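Csc2 (PDB 4TXD) probably binds CRISPR RNA as the Cas7-family backbone subunit of a type I-D interference complex, and carries a bound zinc ion. Local coordinates at residues L109-W123 and H337-R349. Sequence-based numbering, arbitrary orientation.
Sequences LREYRDSLDEVSKRW and HKDPNGLFKDLWR
Tyr112 packs against Phe344, whose CB lies over one face of the Tyr112 ring, 3.5 Å from Tyr112 CD1. With CG anti to the backbone N (chi1 170°), the ring turns its edge to the carbonyl oxygens of His337, Asp339 and Pro340, and its OH donates to Pro340 O at 2.7 Å. This is the tight part. Leu109 CD2 fills in beside Phe344 and Trp348, 3.8 Å from Phe344 CD2. A water bridges Leu109 O and Trp348 NE1. Trp348 continues to Trp144 and to Cys168, a zinc ligand, so the packing reaches the metal site. An alanine in place of Tyr112 would probably open a gap beside Phe344 and Trp348 and leave Pro340 O without its hydroxyl donor.

The outer side is looser and polar. His337 NE2 donates to Glu111 OE1 at 2.6 Å, nearly in its ring plane, while ND1 bonds to Tyr260. Lys338 NZ stays 4.3 Å from Glu111 OE1, beyond a salt bridge. The extended Lys345 lays CE and NZ over the Trp123 five-membered ring, NZ in a cation-pi contact. Aromatic packing thus joins helices 94-115, 118-134 and 343-365, while the His337 bond probably favours a charged Glu111.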
loop_
_atom_site.group_PDB
_atom_site.type_symbol
_atom_site.label_atom_id
_atom_site.label_comp_id
_atom_site.label_asym_id
_atom_site.label_seq_id
_atom_site.Cartn_x
_atom_site.Cartn_y
_atom_site.Cartn_z
ATOM N N LEU A 109 -1.665 12.303 -4.315
ATOM C CA LEU A 109 -1.893 12.659 -5.724
ATOM C C LEU A 109 -2.753 13.902 -5.854
ATOM O O LEU A 109 -2.526 14.741 -6.735
ATOM C CB LEU A 109 -2.558 11.505 -6.493
ATOM C CG LEU A 109 -1.641 10.330 -6.802
ATOM C CD1 LEU A 109 -2.454 9.103 -7.237
ATOM C CD2 LEU A 109 -0.626 10.739 -7.866
ATOM N N ARG A 110 -3.759 14.008 -4.993
ATOM C CA ARG A 110 -4.598 15.195 -4.991
ATOM C C ARG A 110 -3.799 16.434 -4.584
ATOM O O ARG A 110 -3.975 17.511 -5.156
ATOM C CB ARG A 110 -5.788 15.001 -4.071
ATOM C CG ARG A 110 -6.883 14.159 -4.678
ATOM C CD ARG A 110 -7.872 13.734 -3.617
ATOM N NE ARG A 110 -8.972 12.955 -4.174
ATOM C CZ ARG A 110 -9.743 12.144 -3.454
ATOM N NH1 ARG A 110 -9.518 11.996 -2.151
ATOM N NH2 ARG A 110 -10.731 11.471 -4.036
ATOM N N GLU A 111 -2.904 16.276 -3.618
ATOM C CA GLU A 111 -2.075 17.396 -3.185
ATOM C C GLU A 111 -1.029 17.760 -4.232
ATOM O O GLU A 111 -0.645 18.930 -4.359
ATOM C CB GLU A 111 -1.412 17.081 -1.843
ATOM C CG GLU A 111 -2.429 17.099 -0.695
ATOM C CD GLU A 111 -1.822 16.762 0.660
ATOM O OE1 GLU A 111 -0.577 16.608 0.767
ATOM O OE2 GLU A 111 -2.614 16.653 1.617
ATOM N N TYR A 112 -0.566 16.766 -4.985
ATOM C CA TYR A 112 0.341 17.031 -6.090
ATOM C C TYR A 112 -0.377 17.898 -7.104
ATOM O O TYR A 112 0.148 18.928 -7.553
ATOM C CB TYR A 112 0.830 15.742 -6.745
ATOM C CG TYR A 112 1.578 15.993 -8.038
ATOM C CD1 TYR A 112 2.891 16.449 -8.021
ATOM C CD2 TYR A 112 0.969 15.774 -9.278
ATOM C CE1 TYR A 112 3.587 16.687 -9.199
ATOM C CE2 TYR A 112 1.662 16.008 -10.465
ATOM C CZ TYR A 112 2.965 16.469 -10.418
ATOM O OH TYR A 112 3.661 16.712 -11.581
ATOM N N ARG A 113 -1.592 17.480 -7.442
ATOM C CA ARG A 113 -2.422 18.207 -8.394
ATOM C C ARG A 113 -2.602 19.662 -7.983
ATOM O O ARG A 113 -2.527 20.571 -8.809
ATOM C CB ARG A 113 -3.787 17.538 -8.524
ATOM C CG ARG A 113 -4.772 18.295 -9.392
ATOM C CD ARG A 113 -6.189 17.864 -9.094
ATOM N NE ARG A 113 -6.558 18.213 -7.726
ATOM C CZ ARG A 113 -7.428 17.540 -6.982
ATOM N NH1 ARG A 113 -8.027 16.456 -7.466
ATOM N NH2 ARG A 113 -7.690 17.946 -5.745
ATOM N N ASP A 114 -2.846 19.880 -6.698
ATOM C CA ASP A 114 -3.112 21.224 -6.199
ATOM C C ASP A 114 -1.851 22.059 -6.030
ATOM O O ASP A 114 -1.927 23.248 -5.761
ATOM C CB ASP A 114 -3.867 21.140 -4.881
ATOM C CG ASP A 114 -5.267 20.621 -5.063
ATOM O OD1 ASP A 114 -5.756 20.649 -6.212
ATOM O OD2 ASP A 114 -5.881 20.194 -4.067
ATOM N N SER A 115 -0.693 21.436 -6.188
ATOM C CA SER A 115 0.559 22.167 -6.150
ATOM C C SER A 115 0.937 22.729 -7.528
ATOM O O SER A 115 1.851 23.535 -7.629
ATOM C CB SER A 115 1.681 21.275 -5.644
ATOM O OG SER A 115 2.220 20.488 -6.699
ATOM N N LEU A 116 0.245 22.308 -8.586
ATOM C CA LEU A 116 0.632 22.704 -9.948
ATOM C C LEU A 116 0.312 24.180 -10.255
ATOM O O LEU A 116 -0.720 24.702 -9.820
ATOM C CB LEU A 116 -0.056 21.798 -10.982
ATOM C CG LEU A 116 0.092 20.289 -10.742
ATOM C CD1 LEU A 116 -0.700 19.498 -11.788
ATOM C CD2 LEU A 116 1.572 19.862 -10.729
ATOM N N ASP A 117 1.199 24.845 -10.997
ATOM C CA ASP A 117 0.890 26.175 -11.548
ATOM C C ASP A 117 0.386 25.990 -12.976
ATOM O O ASP A 117 0.122 24.854 -13.381
ATOM C CB ASP A 117 2.105 27.112 -11.500
ATOM C CG ASP A 117 3.344 26.517 -12.154
ATOM O OD1 ASP A 117 3.219 25.767 -13.147
ATOM O OD2 ASP A 117 4.462 26.806 -11.676
ATOM N N GLU A 118 0.275 27.059 -13.749
ATOM C CA GLU A 118 -0.271 26.901 -15.086
ATOM C C GLU A 118 0.621 26.097 -15.967
ATOM O O GLU A 118 0.157 25.423 -16.828
ATOM C CB GLU A 118 -0.597 28.215 -15.793
ATOM C CG GLU A 118 -0.166 29.493 -15.136
ATOM C CD GLU A 118 1.322 29.648 -14.969
ATOM O OE1 GLU A 118 1.986 30.277 -15.795
ATOM O OE2 GLU A 118 1.786 29.188 -13.962
ATOM N N VAL A 119 1.909 26.183 -15.746
ATOM C CA VAL A 119 2.845 25.518 -16.594
ATOM C C VAL A 119 2.778 24.019 -16.368
ATOM O O VAL A 119 2.689 23.251 -17.291
ATOM C CB VAL A 119 4.261 25.992 -16.359
ATOM C CG1 VAL A 119 5.216 25.227 -17.231
ATOM C CG2 VAL A 119 4.367 27.478 -16.615
ATOM N N SER A 120 2.835 23.628 -15.111
ATOM C CA SER A 120 2.879 22.230 -14.771
ATOM C C SER A 120 1.537 21.556 -14.922
ATOM O O SER A 120 1.472 20.384 -15.141
ATOM C CB SER A 120 3.466 22.033 -13.386
ATOM O OG SER A 120 2.904 22.912 -12.477
ATOM N N LYS A 121 0.481 22.321 -14.838
ATOM C CA LYS A 121 -0.826 21.807 -15.072
ATOM C C LYS A 121 -1.021 21.433 -16.528
ATOM O O LYS A 121 -1.587 20.410 -16.802
ATOM C CB LYS A 121 -1.905 22.756 -14.629
ATOM C CG LYS A 121 -3.270 22.227 -14.969
ATOM C CD LYS A 121 -4.408 23.004 -14.413
ATOM C CE LYS A 121 -5.680 22.419 -14.995
ATOM N NZ LYS A 121 -6.899 22.560 -14.170
ATOM N N ARG A 122 -0.561 22.272 -17.444
ATOM C CA ARG A 122 -0.694 21.934 -18.838
ATOM C C ARG A 122 0.066 20.661 -19.114
ATOM O O ARG A 122 -0.378 19.883 -19.879
ATOM C CB ARG A 122 -0.295 23.047 -19.794
ATOM C CG ARG A 122 -0.776 22.782 -21.218
ATOM C CD ARG A 122 0.219 23.289 -22.198
ATOM N NE ARG A 122 0.132 22.817 -23.570
ATOM C CZ ARG A 122 -0.916 22.908 -24.359
ATOM N NH1 ARG A 122 -2.052 23.391 -23.924
ATOM N NH2 ARG A 122 -0.815 22.486 -25.585
ATOM N N TRP A 123 1.202 20.459 -18.474
ATOM C CA TRP A 123 1.920 19.210 -18.627
ATOM C C TRP A 123 1.029 18.034 -18.301
ATOM O O TRP A 123 0.956 17.114 -19.041
ATOM C CB TRP A 123 3.189 19.138 -17.793
ATOM C CG TRP A 123 3.935 17.876 -17.960
ATOM C CD1 TRP A 123 4.939 17.643 -18.813
ATOM C CD2 TRP A 123 3.739 16.666 -17.238
ATOM N NE1 TRP A 123 5.383 16.373 -18.687
ATOM C CE2 TRP A 123 4.661 15.751 -17.712
ATOM C CE3 TRP A 123 2.883 16.281 -16.221
ATOM C CZ2 TRP A 123 4.743 14.474 -17.227
ATOM C CZ3 TRP A 123 2.979 15.007 -15.731
ATOM C CH2 TRP A 123 3.889 14.124 -16.238
ATOM N N HIS A 337 6.063 15.633 -2.564
ATOM C CA HIS A 337 4.930 15.325 -3.433
ATOM C C HIS A 337 4.205 16.596 -3.840
ATOM O O HIS A 337 3.265 16.552 -4.623
ATOM C CB HIS A 337 3.960 14.347 -2.751
ATOM C CG HIS A 337 3.116 14.972 -1.683
ATOM N ND1 HIS A 337 3.550 15.118 -0.381
ATOM C CD2 HIS A 337 1.867 15.495 -1.726
ATOM C CE1 HIS A 337 2.602 15.698 0.332
ATOM N NE2 HIS A 337 1.568 15.934 -0.458
ATOM N N LYS A 338 4.659 17.732 -3.322
ATOM C CA LYS A 338 4.069 19.022 -3.683
ATOM C C LYS A 338 4.958 19.802 -4.660
ATOM O O LYS A 338 4.685 20.956 -4.980
ATOM C CB LYS A 338 3.798 19.856 -2.426
ATOM C CG LYS A 338 2.551 19.421 -1.676
ATOM C CD LYS A 338 2.282 20.295 -0.457
ATOM C CE LYS A 338 0.911 19.986 0.140
ATOM N NZ LYS A 338 0.694 20.657 1.456
ATOM N N ASP A 339 6.024 19.159 -5.119
ATOM C CA ASP A 339 6.892 19.726 -6.142
ATOM C C ASP A 339 6.388 19.272 -7.512
ATOM O O ASP A 339 6.469 18.087 -7.838
ATOM C CB ASP A 339 8.344 19.289 -5.911
ATOM C CG ASP A 339 9.295 19.737 -7.019
ATOM O OD1 ASP A 339 8.873 20.454 -7.952
ATOM O OD2 ASP A 339 10.481 19.356 -6.953
ATOM N N PRO A 340 5.880 20.216 -8.322
ATOM C CA PRO A 340 5.298 19.908 -9.638
ATOM C C PRO A 340 6.234 19.098 -10.520
ATOM O O PRO A 340 5.782 18.362 -11.386
ATOM C CB PRO A 340 5.034 21.298 -10.232
ATOM C CG PRO A 340 4.783 22.157 -9.025
ATOM C CD PRO A 340 5.791 21.655 -8.011
ATOM N N ASN A 341 7.530 19.211 -10.287
ATOM C CA ASN A 341 8.481 18.478 -11.088
ATOM C C ASN A 341 9.301 17.489 -10.275
ATOM O O ASN A 341 10.346 17.020 -10.728
ATOM C CB ASN A 341 9.392 19.464 -11.824
ATOM C CG ASN A 341 8.611 20.386 -12.732
ATOM O OD1 ASN A 341 8.057 19.949 -13.740
ATOM N ND2 ASN A 341 8.540 21.662 -12.370
ATOM N N GLY A 342 8.811 17.147 -9.084
ATOM C CA GLY A 342 9.469 16.144 -8.264
ATOM C C GLY A 342 9.063 14.716 -8.617
ATOM O O GLY A 342 8.578 14.447 -9.718
ATOM N N LEU A 343 9.264 13.799 -7.674
ATOM C CA LEU A 343 8.973 12.377 -7.889
ATOM C C LEU A 343 7.567 12.071 -8.437
ATOM O O LEU A 343 7.401 11.126 -9.211
ATOM C CB LEU A 343 9.169 11.594 -6.584
ATOM C CG LEU A 343 8.885 10.091 -6.692
ATOM C CD1 LEU A 343 10.191 9.316 -6.797
ATOM C CD2 LEU A 343 8.039 9.602 -5.529
ATOM N N PHE A 344 6.560 12.836 -8.037
ATOM C CA PHE A 344 5.197 12.484 -8.445
ATOM C C PHE A 344 4.958 12.764 -9.923
ATOM O O PHE A 344 4.006 12.248 -10.512
ATOM C CB PHE A 344 4.149 13.204 -7.594
ATOM C CG PHE A 344 3.698 12.391 -6.390
ATOM C CD1 PHE A 344 4.636 11.775 -5.573
ATOM C CD2 PHE A 344 2.353 12.230 -6.098
ATOM C CE1 PHE A 344 4.238 11.010 -4.474
ATOM C CE2 PHE A 344 1.941 11.464 -4.999
ATOM C CZ PHE A 344 2.889 10.856 -4.186
ATOM N N LYS A 345 5.824 13.569 -10.527
ATOM C CA LYS A 345 5.779 13.737 -11.970
ATOM C C LYS A 345 6.240 12.441 -12.628
ATOM O O LYS A 345 5.617 11.947 -13.570
ATOM C CB LYS A 345 6.651 14.916 -12.417
ATOM C CG LYS A 345 6.477 15.293 -13.891
ATOM C CD LYS A 345 7.454 16.406 -14.284
ATOM C CE LYS A 345 7.316 16.798 -15.754
ATOM N NZ LYS A 345 8.271 17.882 -16.155
ATOM N N ASP A 346 7.329 11.883 -12.122
ATOM C CA ASP A 346 7.839 10.646 -12.673
ATOM C C ASP A 346 6.887 9.493 -12.361
ATOM O O ASP A 346 6.776 8.549 -13.141
ATOM C CB ASP A 346 9.232 10.373 -12.148
ATOM C CG ASP A 346 10.204 11.462 -12.538
ATOM O OD1 ASP A 346 10.242 11.809 -13.735
ATOM O OD2 ASP A 346 10.901 11.991 -11.650
ATOM N N LEU A 347 6.186 9.598 -11.238
ATOM C CA LEU A 347 5.174 8.613 -10.875
ATOM C C LEU A 347 4.034 8.599 -11.896
ATOM O O LEU A 347 3.572 7.541 -12.328
ATOM C CB LEU A 347 4.623 8.900 -9.478
ATOM C CG LEU A 347 3.543 7.936 -8.974
ATOM C CD1 LEU A 347 4.105 6.514 -8.771
ATOM C CD2 LEU A 347 2.853 8.487 -7.701
ATOM N N TRP A 348 3.568 9.768 -12.265
ATOM C CA TRP A 348 2.515 9.891 -13.255
ATOM C C TRP A 348 3.002 9.398 -14.633
ATOM O O TRP A 348 2.331 8.657 -15.284
ATOM C CB TRP A 348 2.003 11.315 -13.324
ATOM C CG TRP A 348 0.756 11.638 -12.633
ATOM C CD1 TRP A 348 0.609 12.519 -11.644
ATOM C CD2 TRP A 348 -0.549 11.145 -12.912
ATOM N NE1 TRP A 348 -0.668 12.612 -11.265
ATOM C CE2 TRP A 348 -1.416 11.775 -12.029
ATOM C CE3 TRP A 348 -1.071 10.230 -13.821
ATOM C CZ2 TRP A 348 -2.757 11.533 -12.027
ATOM C CZ3 TRP A 348 -2.382 9.992 -13.804
ATOM C CH2 TRP A 348 -3.223 10.625 -12.921
ATOM N N ARG A 349 4.195 9.793 -15.031
ATOM C CA ARG A 349 4.802 9.256 -16.259
ATOM C C ARG A 349 4.810 7.726 -16.260
ATOM O O ARG A 349 4.493 7.091 -17.267
ATOM C CB ARG A 349 6.243 9.751 -16.438
ATOM C CG ARG A 349 6.404 11.194 -16.929
ATOM C CD ARG A 349 7.881 11.628 -16.896
ATOM N NE ARG A 349 8.741 10.665 -17.575
ATOM C CZ ARG A 349 9.719 9.970 -16.994
ATOM N NH1 ARG A 349 10.002 10.134 -15.711
ATOM N NH2 ARG A 349 10.428 9.108 -17.707
HETATM O O HOH W 1 -2.477 14.164 -9.388
#